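Local coordinates for R.Ecl18kI (Enterobacter cloacae, PDB 2GB7), which recognises the double-stranded DNA sequence 5'-CCNGG-3' as a type II restriction endonuclease and cleaves it before the first cytosine, at residues E129-G134 and D250-A255; E187-V192 and N219-A224; E203-T208 and R244-E249. The protein carries 1 engineered substitution. One frame throughout, in Å; residues are numbered along the deposited sequence.

Contact 1. Residues E129-G134 and D250-A255; sequences ELLMMG and DMLQSA
Leu-252 lies across Leu-131 and Met-132 and gives one methyl to each. Its CD2 meets CD2 of Leu-131 at 3.9 Å, and its CD1 touches SD of Met-132 at 4.0 Å. Both pairs cross at a slant, so the leucine tip sits over two successive residues of helix 102-134. Met-132 itself sets off along the flank of its helix rather than straight across. Bends at chi2 (-54°) and chi3 (-79°) then fold the chain over, bringing its terminal CE to CB of Ala-255 at 3.8 Å, one turn further along from Leu-252. The methionine thus bridges two residues one turn apart on the partner helix, sulfur on the leucine and methyl on the alanine.

The axes stay 11.7 Å apart and cross at -47°. At that separation the backbones do not meet, and the side chains fill the interface. No hydrogen bond passes between the segments; the touching residues are all buried. Ile-137, in the turn after helix 102-134, packs on Met-132, Leu-252 and Ala-255, while Tyr-52 and Ile-53 of helix 49-77 lie against Leu-131. On the sheet side, Ile-179 of strand 177-181 receives both Met-132 and Met-251. Two helices meeting over a central mixed sheet in this way form part of the alpha/beta core of the PD-(D/E)XK nuclease fold.

Contact 2. Residues E187-V192 and N219-A224; sequences ERWQEV and NILYEA. With nucleotides of chain B; nucleotides of chain A.
Trp-189 pushes the six-membered part of its indole against two neighbouring residues of helix 215-223. CZ3 lies 3.7 Å from CG2 of Ile-220, the two side chains crossing at about a right angle, and CE3 lies 3.7 Å from CD2 of Leu-221. With chi1 at 60°, CG stands between the backbone N and the carbonyl carbon, which turns the ring toward the helix. Over one indole face, near the rim, comes CG of the following Gln-190. No hydrogen bond joins the two protein segments, and Val-226 and Val-228 of strand 226-230 continue the apolar layer beneath Leu-221.

In the fold, residues 187-192 run from a short 3-10 turn into helix 191-199, which connects the parallel strands 177-181 and 204-207; helix 215-223 makes the next connection, to strand 226-230. These are successive beta-alpha-beta crossovers of the PD-(D/E)XK core, with the DNA reached from the turn ahead of the first helix.

The base-reading polar contacts meet the major-groove edges of the bases. Arg-188 bends at chi3 and addresses one guanine, DG6 of chain B, with two donors: NE to O6 at 2.7 Å, the oxygen near the guanidinium plane, and NH2 to N7 at 3.0 Å, less straight at 140°. C2' of DC4 of chain B lies over one guanidinium face, and Thr-184 O accepts from NH1, steadying the group's rotation. Glu-187 reads the other strand: OE2 accepts from N4 of DC4 of chain A at 2.9 Å in a nearly straight bond (169°), while OE1 makes a weak bond to N4 of another cytosine. Glu-191 of the second subunit brings a like charge close to Glu-187 OE2.

Contact 3. Residues E203-T208 and R244-E249; sequences EMYLAT and RVLTFE
Strands 204-207 and 245-247 run in parallel with strand 226-230 between them, so Tyr-205 and Leu-246 keep their CA atoms 9.2 Å apart, and Ala-207 and Phe-248 theirs 7.8 Å, with no hydrogen bond from one segment to the other. What meets does so above the intervening strand.

Leu-246 reaches over with CD1, which comes to CE1 of Tyr-205 at 3.9 Å. The methyl arrives at the edge of the phenol ring, close to its plane, and the two side chains cross at a slant. Two residues on, Phe-248 leans the same way. Its CG is anti to its own carbonyl carbon (chi1 -69°), and the ring is swung so that CE1 meets CB of Ala-207 at 3.6 Å, again with the methyl near the ring plane. The small alanine probably lets the ring edge settle close to strand 204-207. CZ also passes the carbonyl O of Thr-208 at 4.1 Å; that oxygen accepts a hydrogen bond from Thr-230 OG1, and the Thr-208 hydroxyl is bonded to Lys-182 O.

Phe-248 opens helix 248-259 directly after the strand. Thr-247 is the N-cap: its OG1 caps the backbone N of Asp-250, whose OD2 in turn accepts from Thr-247 N, a capping box that fixes the turn from strand to helix. Val-229 of strand 226-230 supports both Tyr-205 and Phe-248 from between, Met-177 of strand 177-181 flanks the tyrosine, and Pro-49 and Ile-53 of helix 49-77 close over the phenylalanine.

Overall arrangement
Contacts 1 and 3 share helix 248-259 and one face of the sheet, and they touch where Met-251 packs on Tyr-205. Contact 1 joins helix to helix with all its touching residues buried; contact 3, partly exposed at Tyr-205 and Leu-246, bridges strands and a helix start. Both are apolar across their segments. Contact 2 belongs to the opposite face: Val-192 packs on Met-204 and Leu-206, whose side chains alternate with that of Tyr-205, and Tyr-222 stacks by cation-pi on Arg-244. Its hydrophobic half resembles the others, but its far side meets DNA with charged, directional bonds. Contact 1, whose nearest atom is about 11 Å from the DNA, makes no direct contact with it.

Contact 1. Residues E129-G134 and D250-A255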
loop_
_atom_site.group_PDB
_atom_site.type_symbol
_atom_site.label_atom_id
_atom_site.label_comp_id
_atom_site.label_asym_id
_atom_site.label_seq_id
_atom_site.Cartn_x
_atom_site.Cartn_y
_atom_site.Cartn_z
ATOM N N GLU F 129 -21.023 5.435 1.996
ATOM C CA GLU F 129 -22.133 5.107 1.121
ATOM C C GLU F 129 -23.447 5.288 1.869
ATOM O O GLU F 129 -24.361 5.991 1.396
ATOM C CB GLU F 129 -21.977 3.649 0.731
ATOM C CG GLU F 129 -22.999 3.139 -0.189
ATOM C CD GLU F 129 -22.708 1.715 -0.612
ATOM O OE1 GLU F 129 -21.576 1.218 -0.356
ATOM O OE2 GLU F 129 -23.617 1.113 -1.216
ATOM N N LEU F 130 -23.544 4.688 3.051
ATOM C CA LEU F 130 -24.766 4.838 3.846
ATOM C C LEU F 130 -25.012 6.274 4.299
ATOM O O LEU F 130 -26.147 6.676 4.417
ATOM C CB LEU F 130 -24.763 3.871 5.039
ATOM C CG LEU F 130 -24.873 2.408 4.608
ATOM C CD1 LEU F 130 -24.634 1.488 5.793
ATOM C CD2 LEU F 130 -26.245 2.101 4.020
ATOM N N LEU F 131 -23.942 7.037 4.509
ATOM C CA LEU F 131 -24.064 8.469 4.800
ATOM C C LEU F 131 -24.782 9.204 3.669
ATOM O O LEU F 131 -25.689 9.959 3.911
ATOM C CB LEU F 131 -22.672 9.075 5.041
ATOM C CG LEU F 131 -22.579 10.594 5.178
ATOM C CD1 LEU F 131 -23.414 11.049 6.360
ATOM C CD2 LEU F 131 -21.135 10.985 5.371
ATOM N N MET F 132 -24.325 9.005 2.431
ATOM C CA MET F 132 -24.982 9.656 1.285
ATOM C C MET F 132 -26.430 9.189 1.132
ATOM O O MET F 132 -27.323 10.013 0.908
ATOM C CB MET F 132 -24.177 9.359 0.015
ATOM C CG MET F 132 -22.736 9.825 0.085
ATOM S SD MET F 132 -22.531 11.560 0.498
ATOM C CE MET F 132 -22.877 12.271 -1.097
ATOM N N MET F 133 -26.689 7.886 1.332
ATOM C CA MET F 133 -28.076 7.351 1.270
ATOM C C MET F 133 -28.954 7.948 2.355
ATOM O O MET F 133 -30.077 8.411 2.093
ATOM C CB MET F 133 -28.076 5.836 1.371
ATOM C CG MET F 133 -27.341 5.217 0.212
ATOM S SD MET F 133 -27.265 3.434 0.323
ATOM C CE MET F 133 -26.462 3.170 -1.279
ATOM N N GLY F 134 -28.421 7.997 3.566
ATOM C CA GLY F 134 -29.133 8.617 4.681
ATOM C C GLY F 134 -29.467 10.082 4.389
ATOM O O GLY F 134 -30.538 10.592 4.757
ATOM N N ASP F 250 -18.706 20.106 5.230
ATOM C CA ASP F 250 -18.518 20.944 4.058
ATOM C C ASP F 250 -18.912 20.144 2.823
ATOM O O ASP F 250 -19.699 20.621 1.971
ATOM C CB ASP F 250 -17.052 21.367 3.933
ATOM C CG ASP F 250 -16.570 22.260 5.049
ATOM O OD1 ASP F 250 -17.386 23.023 5.643
ATOM O OD2 ASP F 250 -15.328 22.269 5.290
ATOM N N MET F 251 -18.375 18.930 2.729
ATOM C CA MET F 251 -18.638 18.047 1.602
ATOM C C MET F 251 -20.116 17.759 1.436
ATOM O O MET F 251 -20.637 17.819 0.325
ATOM C CB MET F 251 -17.864 16.729 1.717
ATOM C CG MET F 251 -17.982 15.924 0.428
ATOM S SD MET F 251 -17.064 14.372 0.576
ATOM C CE MET F 251 -18.193 13.438 1.573
ATOM N N LEU F 252 -20.801 17.430 2.529
ATOM C CA LEU F 252 -22.233 17.116 2.459
ATOM C C LEU F 252 -23.071 18.312 2.019
ATOM O O LEU F 252 -24.034 18.174 1.262
ATOM C CB LEU F 252 -22.736 16.564 3.785
ATOM C CG LEU F 252 -22.696 15.042 3.892
ATOM C CD1 LEU F 252 -23.782 14.411 3.005
ATOM C CD2 LEU F 252 -21.308 14.406 3.514
ATOM N N GLN F 253 -22.680 19.478 2.477
ATOM C CA GLN F 253 -23.374 20.692 2.076
ATOM C C GLN F 253 -23.235 20.881 0.563
ATOM O O GLN F 253 -24.216 21.162 -0.132
ATOM C CB GLN F 253 -22.803 21.877 2.820
ATOM C CG GLN F 253 -23.594 23.134 2.551
ATOM C CD GLN F 253 -25.073 23.005 2.965
ATOM O OE1 GLN F 253 -25.399 22.432 4.011
ATOM N NE2 GLN F 253 -25.971 23.562 2.140
ATOM N N SER F 254 -22.022 20.687 0.052
ATOM C CA SER F 254 -21.789 20.803 -1.394
ATOM C C SER F 254 -22.579 19.736 -2.158
ATOM O O SER F 254 -23.201 20.029 -3.181
ATOM C CB SER F 254 -20.288 20.682 -1.672
ATOM O OG SER F 254 -19.643 21.828 -1.129
ATOM N N ALA F 255 -22.615 18.510 -1.631
ATOM C CA ALA F 255 -23.332 17.433 -2.320
ATOM C C ALA F 255 -24.808 17.724 -2.369
ATOM O O ALA F 255 -25.462 17.506 -3.386
ATOM C CB ALA F 255 -23.086 16.072 -1.633
#

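Contact 2. Residues E187-V192 and N219-A224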
loop_
_atom_site.group_PDB
_atom_site.type_symbol
_atom_site.label_atom_id
_atom_site.label_comp_id
_atom_site.label_asym_id
_atom_site.label_seq_id
_atom_site.Cartn_x
_atom_site.Cartn_y
_atom_site.Cartn_z
ATOM N N GLU F 187 1.889 7.415 1.247
ATOM C CA GLU F 187 2.157 7.955 -0.110
ATOM C C GLU F 187 1.080 7.622 -1.165
ATOM O O GLU F 187 1.127 8.088 -2.334
ATOM C CB GLU F 187 3.520 7.449 -0.583
ATOM C CG GLU F 187 3.416 6.205 -1.414
ATOM C CD GLU F 187 3.025 4.935 -0.643
ATOM O OE1 GLU F 187 2.911 4.959 0.608
ATOM O OE2 GLU F 187 2.815 3.892 -1.323
ATOM N N ARG F 188 0.122 6.802 -0.746
ATOM C CA ARG F 188 -0.960 6.300 -1.601
ATOM C C ARG F 188 -1.896 7.353 -2.135
ATOM O O ARG F 188 -2.558 7.082 -3.132
ATOM C CB ARG F 188 -1.751 5.209 -0.866
ATOM C CG ARG F 188 -0.880 3.914 -0.697
ATOM C CD ARG F 188 -1.594 2.842 0.185
ATOM N NE ARG F 188 -1.598 3.172 1.607
ATOM C CZ ARG F 188 -2.574 3.787 2.271
ATOM N NH1 ARG F 188 -3.711 4.218 1.672
ATOM N NH2 ARG F 188 -2.390 4.037 3.547
ATOM N N TRP F 189 -1.892 8.544 -1.543
ATOM C CA TRP F 189 -2.636 9.672 -2.122
ATOM C C TRP F 189 -2.209 9.992 -3.560
ATOM O O TRP F 189 -2.970 10.554 -4.306
ATOM C CB TRP F 189 -2.519 10.940 -1.264
ATOM C CG TRP F 189 -1.108 11.414 -1.103
ATOM C CD1 TRP F 189 -0.275 11.137 -0.064
ATOM C CD2 TRP F 189 -0.349 12.220 -2.028
ATOM N NE1 TRP F 189 0.954 11.731 -0.266
ATOM C CE2 TRP F 189 0.928 12.407 -1.465
ATOM C CE3 TRP F 189 -0.637 12.813 -3.271
ATOM C CZ2 TRP F 189 1.941 13.132 -2.111
ATOM C CZ3 TRP F 189 0.363 13.548 -3.916
ATOM C CH2 TRP F 189 1.619 13.726 -3.338
ATOM N N GLN F 190 -0.973 9.645 -3.908
ATOM C CA GLN F 190 -0.451 9.892 -5.244
ATOM C C GLN F 190 -1.285 9.184 -6.304
ATOM O O GLN F 190 -1.287 9.606 -7.473
ATOM C CB GLN F 190 1.014 9.444 -5.301
ATOM C CG GLN F 190 1.939 10.334 -4.416
ATOM C CD GLN F 190 3.344 9.745 -4.199
ATOM O OE1 GLN F 190 3.638 8.645 -4.651
ATOM N NE2 GLN F 190 4.167 10.438 -3.414
ATOM N N GLU F 191 -2.016 8.127 -5.909
ATOM C CA GLU F 191 -2.886 7.400 -6.856
ATOM C C GLU F 191 -4.015 8.288 -7.353
ATOM O O GLU F 191 -4.535 8.080 -8.449
ATOM C CB GLU F 191 -3.473 6.163 -6.183
ATOM C CG GLU F 191 -2.351 5.177 -5.731
ATOM C CD GLU F 191 -2.859 4.043 -4.852
ATOM O OE1 GLU F 191 -4.083 4.040 -4.539
ATOM O OE2 GLU F 191 -2.014 3.163 -4.446
ATOM N N VAL F 192 -4.415 9.245 -6.518
ATOM C CA VAL F 192 -5.624 10.028 -6.805
ATOM C C VAL F 192 -5.398 11.010 -7.974
ATOM O O VAL F 192 -6.174 10.950 -8.911
ATOM C CB VAL F 192 -6.209 10.690 -5.533
ATOM C CG1 VAL F 192 -7.523 11.340 -5.862
ATOM C CG2 VAL F 192 -6.441 9.615 -4.448
ATOM N N ASN F 219 -0.916 20.690 -0.841
ATOM C CA ASN F 219 -0.692 21.598 -1.967
ATOM C C ASN F 219 -0.583 20.866 -3.300
ATOM O O ASN F 219 -1.096 21.320 -4.321
ATOM C CB ASN F 219 0.553 22.415 -1.702
ATOM C CG ASN F 219 0.357 23.433 -0.596
ATOM O OD1 ASN F 219 -0.770 23.720 -0.188
ATOM N ND2 ASN F 219 1.458 23.962 -0.091
ATOM N N ILE F 220 0.061 19.706 -3.294
ATOM C CA ILE F 220 0.123 18.935 -4.546
ATOM C C ILE F 220 -1.266 18.453 -4.928
ATOM O O ILE F 220 -1.657 18.552 -6.090
ATOM C CB ILE F 220 1.075 17.731 -4.400
ATOM C CG1 ILE F 220 2.502 18.235 -4.238
ATOM C CG2 ILE F 220 0.908 16.778 -5.566
ATOM C CD1 ILE F 220 3.494 17.177 -3.744
ATOM N N LEU F 221 -2.033 17.972 -3.953
ATOM C CA LEU F 221 -3.409 17.567 -4.219
ATOM C C LEU F 221 -4.229 18.754 -4.751
ATOM O O LEU F 221 -5.008 18.606 -5.675
ATOM C CB LEU F 221 -4.058 16.975 -2.946
ATOM C CG LEU F 221 -3.456 15.607 -2.616
ATOM C CD1 LEU F 221 -4.003 15.229 -1.264
ATOM C CD2 LEU F 221 -3.827 14.555 -3.684
ATOM N N TYR F 222 -4.038 19.914 -4.132
ATOM C CA TYR F 222 -4.751 21.139 -4.520
ATOM C C TYR F 222 -4.519 21.474 -5.983
ATOM O O TYR F 222 -5.481 21.806 -6.711
ATOM C CB TYR F 222 -4.303 22.281 -3.614
ATOM C CG TYR F 222 -4.944 23.603 -3.928
ATOM C CD1 TYR F 222 -6.216 23.904 -3.439
ATOM C CD2 TYR F 222 -4.281 24.533 -4.706
ATOM C CE1 TYR F 222 -6.812 25.126 -3.715
ATOM C CE2 TYR F 222 -4.862 25.775 -4.973
ATOM C CZ TYR F 222 -6.121 26.044 -4.485
ATOM O OH TYR F 222 -6.674 27.276 -4.771
ATOM N N GLU F 223 -3.268 21.377 -6.416
ATOM C CA GLU F 223 -2.949 21.699 -7.817
ATOM C C GLU F 223 -3.597 20.685 -8.741
ATOM O O GLU F 223 -3.897 20.990 -9.913
ATOM C CB GLU F 223 -1.437 21.682 -8.004
ATOM C CG GLU F 223 -0.953 22.200 -9.398
ATOM C CD GLU F 223 -1.037 21.168 -10.519
ATOM O OE1 GLU F 223 -0.898 19.946 -10.237
ATOM O OE2 GLU F 223 -1.262 21.586 -11.687
ATOM N N ALA F 224 -3.789 19.466 -8.220
ATOM C CA ALA F 224 -4.435 18.373 -8.943
ATOM C C ALA F 224 -5.959 18.376 -8.846
ATOM O O ALA F 224 -6.620 17.486 -9.408
ATOM C CB ALA F 224 -3.850 17.010 -8.487
ATOM P P DC B 4 -7.977 2.264 1.995
ATOM O OP1 DC B 4 -8.913 3.032 2.851
ATOM O OP2 DC B 4 -7.252 2.947 0.889
ATOM O "O5'" DC B 4 -6.889 1.558 2.919
ATOM C "C5'" DC B 4 -7.285 0.704 3.982
ATOM C "C4'" DC B 4 -6.066 0.113 4.650
ATOM O "O4'" DC B 4 -5.389 -0.755 3.709
ATOM C "C3'" DC B 4 -5.030 1.138 5.115
ATOM O "O3'" DC B 4 -4.463 0.731 6.363
ATOM C "C2'" DC B 4 -3.970 1.084 4.029
ATOM C "C1'" DC B 4 -4.030 -0.369 3.584
ATOM N N1 DC B 4 -3.627 -0.573 2.185
ATOM C C2 DC B 4 -2.727 -1.608 1.872
ATOM O O2 DC B 4 -2.359 -2.385 2.765
ATOM N N3 DC B 4 -2.287 -1.734 0.601
ATOM C C4 DC B 4 -2.716 -0.887 -0.344
ATOM N N4 DC B 4 -2.204 -1.015 -1.575
ATOM C C5 DC B 4 -3.671 0.134 -0.065
ATOM C C6 DC B 4 -4.096 0.253 1.201
ATOM P P DG B 6 -3.753 -3.659 10.976
ATOM O OP1 DG B 6 -4.100 -4.344 9.706
ATOM O OP2 DG B 6 -3.544 -4.465 12.208
ATOM O "O5'" DG B 6 -2.431 -2.801 10.770
ATOM C "C5'" DG B 6 -2.184 -2.087 9.558
ATOM C "C4'" DG B 6 -0.843 -1.399 9.646
ATOM O "O4'" DG B 6 -0.388 -0.956 8.349
ATOM C "C3'" DG B 6 -0.806 -0.165 10.544
ATOM O "O3'" DG B 6 0.454 -0.138 11.209
ATOM C "C2'" DG B 6 -0.872 0.981 9.550
ATOM C "C1'" DG B 6 -0.024 0.406 8.443
ATOM N N9 DG B 6 -0.152 0.992 7.118
ATOM C C8 DG B 6 -0.942 2.040 6.706
ATOM N N7 DG B 6 -0.781 2.328 5.440
ATOM C C5 DG B 6 0.167 1.413 5.000
ATOM C C6 DG B 6 0.762 1.235 3.722
ATOM O O6 DG B 6 0.574 1.885 2.689
ATOM N N1 DG B 6 1.668 0.174 3.720
ATOM C C2 DG B 6 1.969 -0.609 4.810
ATOM N N2 DG B 6 2.855 -1.597 4.617
ATOM N N3 DG B 6 1.437 -0.438 6.003
ATOM C C4 DG B 6 0.551 0.579 6.024
ATOM P P DC A 4 8.192 -1.727 -3.260
ATOM O OP1 DC A 4 9.137 -2.524 -4.081
ATOM O OP2 DC A 4 7.313 -0.715 -3.917
ATOM O "O5'" DC A 4 7.272 -2.704 -2.407
ATOM C "C5'" DC A 4 7.855 -3.613 -1.476
ATOM C "C4'" DC A 4 6.775 -4.322 -0.698
ATOM O "O4'" DC A 4 6.116 -3.371 0.173
ATOM C "C3'" DC A 4 5.686 -4.933 -1.579
ATOM O "O3'" DC A 4 5.318 -6.226 -1.098
ATOM C "C2'" DC A 4 4.531 -3.958 -1.454
ATOM C "C1'" DC A 4 4.714 -3.400 -0.051
ATOM N N1 DC A 4 4.197 -2.029 0.096
ATOM C C2 DC A 4 3.338 -1.739 1.162
ATOM O O2 DC A 4 3.103 -2.619 2.002
ATOM N N3 DC A 4 2.788 -0.502 1.250
ATOM C C4 DC A 4 3.076 0.423 0.331
ATOM N N4 DC A 4 2.472 1.609 0.429
ATOM C C5 DC A 4 3.988 0.167 -0.735
ATOM C C6 DC A 4 4.517 -1.061 -0.814
#

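Contact 3. Residues E203-T208 and R244-E249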
loop_
_atom_site.group_PDB
_atom_site.type_symbol
_atom_site.label_atom_id
_atom_site.label_comp_id
_atom_site.label_asym_id
_atom_site.label_seq_id
_atom_site.Cartn_x
_atom_site.Cartn_y
_atom_site.Cartn_z
ATOM N N GLU F 203 -12.758 17.612 -10.466
ATOM C CA GLU F 203 -12.334 17.693 -9.084
ATOM C C GLU F 203 -12.769 16.413 -8.409
ATOM O O GLU F 203 -13.770 15.798 -8.789
ATOM C CB GLU F 203 -12.970 18.884 -8.382
ATOM C CG GLU F 203 -14.483 18.861 -8.406
ATOM C CD GLU F 203 -15.083 20.210 -8.056
ATOM O OE1 GLU F 203 -14.783 20.702 -6.924
ATOM O OE2 GLU F 203 -15.862 20.762 -8.896
ATOM N N MET F 204 -12.011 15.982 -7.418
ATOM C CA MET F 204 -12.386 14.792 -6.652
ATOM C C MET F 204 -12.244 15.098 -5.174
ATOM O O MET F 204 -11.274 15.732 -4.726
ATOM C CB MET F 204 -11.536 13.556 -7.027
ATOM C CG MET F 204 -12.216 12.166 -6.743
ATOM S SD MET F 204 -11.151 10.779 -7.042
ATOM C CE MET F 204 -10.365 11.239 -8.581
ATOM N N TYR F 205 -13.197 14.599 -4.422
ATOM C CA TYR F 205 -13.113 14.727 -2.963
ATOM C C TYR F 205 -12.479 13.447 -2.474
ATOM O O TYR F 205 -12.905 12.362 -2.869
ATOM C CB TYR F 205 -14.507 14.852 -2.377
ATOM C CG TYR F 205 -15.126 16.194 -2.759
ATOM C CD1 TYR F 205 -15.141 17.236 -1.851
ATOM C CD2 TYR F 205 -15.617 16.398 -4.047
ATOM C CE1 TYR F 205 -15.681 18.476 -2.191
ATOM C CE2 TYR F 205 -16.104 17.621 -4.419
ATOM C CZ TYR F 205 -16.150 18.654 -3.475
ATOM O OH TYR F 205 -16.693 19.874 -3.822
ATOM N N LEU F 206 -11.487 13.588 -1.597
ATOM C CA LEU F 206 -10.728 12.451 -1.042
ATOM C C LEU F 206 -10.985 12.398 0.441
ATOM O O LEU F 206 -10.415 13.182 1.219
ATOM C CB LEU F 206 -9.240 12.617 -1.323
ATOM C CG LEU F 206 -8.325 11.578 -0.653
ATOM C CD1 LEU F 206 -8.764 10.209 -1.130
ATOM C CD2 LEU F 206 -6.815 11.833 -0.959
ATOM N N ALA F 207 -11.891 11.510 0.816
ATOM C CA ALA F 207 -12.270 11.369 2.226
ATOM C C ALA F 207 -11.199 10.594 2.966
ATOM O O ALA F 207 -10.792 9.534 2.495
ATOM C CB ALA F 207 -13.558 10.607 2.322
ATOM N N THR F 208 -10.812 11.049 4.164
ATOM C CA THR F 208 -9.779 10.302 4.932
ATOM C C THR F 208 -9.944 10.485 6.413
ATOM O O THR F 208 -10.594 11.423 6.842
ATOM C CB THR F 208 -8.323 10.741 4.520
ATOM O OG1 THR F 208 -7.352 9.847 5.092
ATOM C CG2 THR F 208 -8.016 12.153 4.997
ATOM N N ARG F 244 -7.788 24.747 2.566
ATOM C CA ARG F 244 -7.691 23.685 1.558
ATOM C C ARG F 244 -8.140 22.321 2.060
ATOM O O ARG F 244 -8.285 21.392 1.279
ATOM C CB ARG F 244 -6.282 23.596 0.987
ATOM C CG ARG F 244 -5.867 24.867 0.298
ATOM C CD ARG F 244 -4.489 24.748 -0.269
ATOM N NE ARG F 244 -4.194 25.964 -1.008
ATOM C CZ ARG F 244 -3.138 26.130 -1.787
ATOM N NH1 ARG F 244 -2.236 25.156 -1.929
ATOM N NH2 ARG F 244 -2.993 27.276 -2.428
ATOM N N VAL F 245 -8.340 22.196 3.366
ATOM C CA VAL F 245 -8.779 20.950 3.958
ATOM C C VAL F 245 -10.231 21.156 4.380
ATOM O O VAL F 245 -10.555 22.167 5.037
ATOM C CB VAL F 245 -7.887 20.575 5.180
ATOM C CG1 VAL F 245 -8.462 19.385 5.919
ATOM C CG2 VAL F 245 -6.417 20.284 4.724
ATOM N N LEU F 246 -11.099 20.247 3.957
ATOM C CA LEU F 246 -12.553 20.397 4.207
ATOM C C LEU F 246 -12.977 19.367 5.230
ATOM O O LEU F 246 -12.277 18.381 5.468
ATOM C CB LEU F 246 -13.355 20.144 2.925
ATOM C CG LEU F 246 -13.328 21.192 1.804
ATOM C CD1 LEU F 246 -14.284 20.753 0.676
ATOM C CD2 LEU F 246 -13.646 22.577 2.278
ATOM N N THR F 247 -14.133 19.598 5.840
ATOM C CA THR F 247 -14.741 18.609 6.723
ATOM C C THR F 247 -15.814 17.840 5.972
ATOM O O THR F 247 -16.298 18.307 4.956
ATOM C CB THR F 247 -15.425 19.283 7.912
ATOM O OG1 THR F 247 -16.466 20.145 7.418
ATOM C CG2 THR F 247 -14.402 20.058 8.704
ATOM N N PHE F 248 -16.219 16.671 6.485
ATOM C CA PHE F 248 -17.371 15.976 5.905
ATOM C C PHE F 248 -18.608 16.862 5.869
ATOM O O PHE F 248 -19.421 16.742 4.974
ATOM C CB PHE F 248 -17.663 14.699 6.661
ATOM C CG PHE F 248 -16.602 13.669 6.453
ATOM C CD1 PHE F 248 -16.493 13.034 5.233
ATOM C CD2 PHE F 248 -15.677 13.387 7.444
ATOM C CE1 PHE F 248 -15.467 12.050 5.042
ATOM C CE2 PHE F 248 -14.668 12.452 7.251
ATOM C CZ PHE F 248 -14.565 11.800 6.050
ATOM N N GLU F 249 -18.722 17.749 6.843
ATOM C CA GLU F 249 -19.841 18.689 6.847
ATOM C C GLU F 249 -19.879 19.592 5.605
ATOM O O GLU F 249 -20.945 19.814 5.014
ATOM C CB GLU F 249 -19.776 19.496 8.136
ATOM C CG GLU F 249 -20.307 18.747 9.359
ATOM C CD GLU F 249 -19.408 17.619 9.900
ATOM O OE1 GLU F 249 -18.242 17.459 9.465
ATOM O OE2 GLU F 249 -19.887 16.914 10.827
#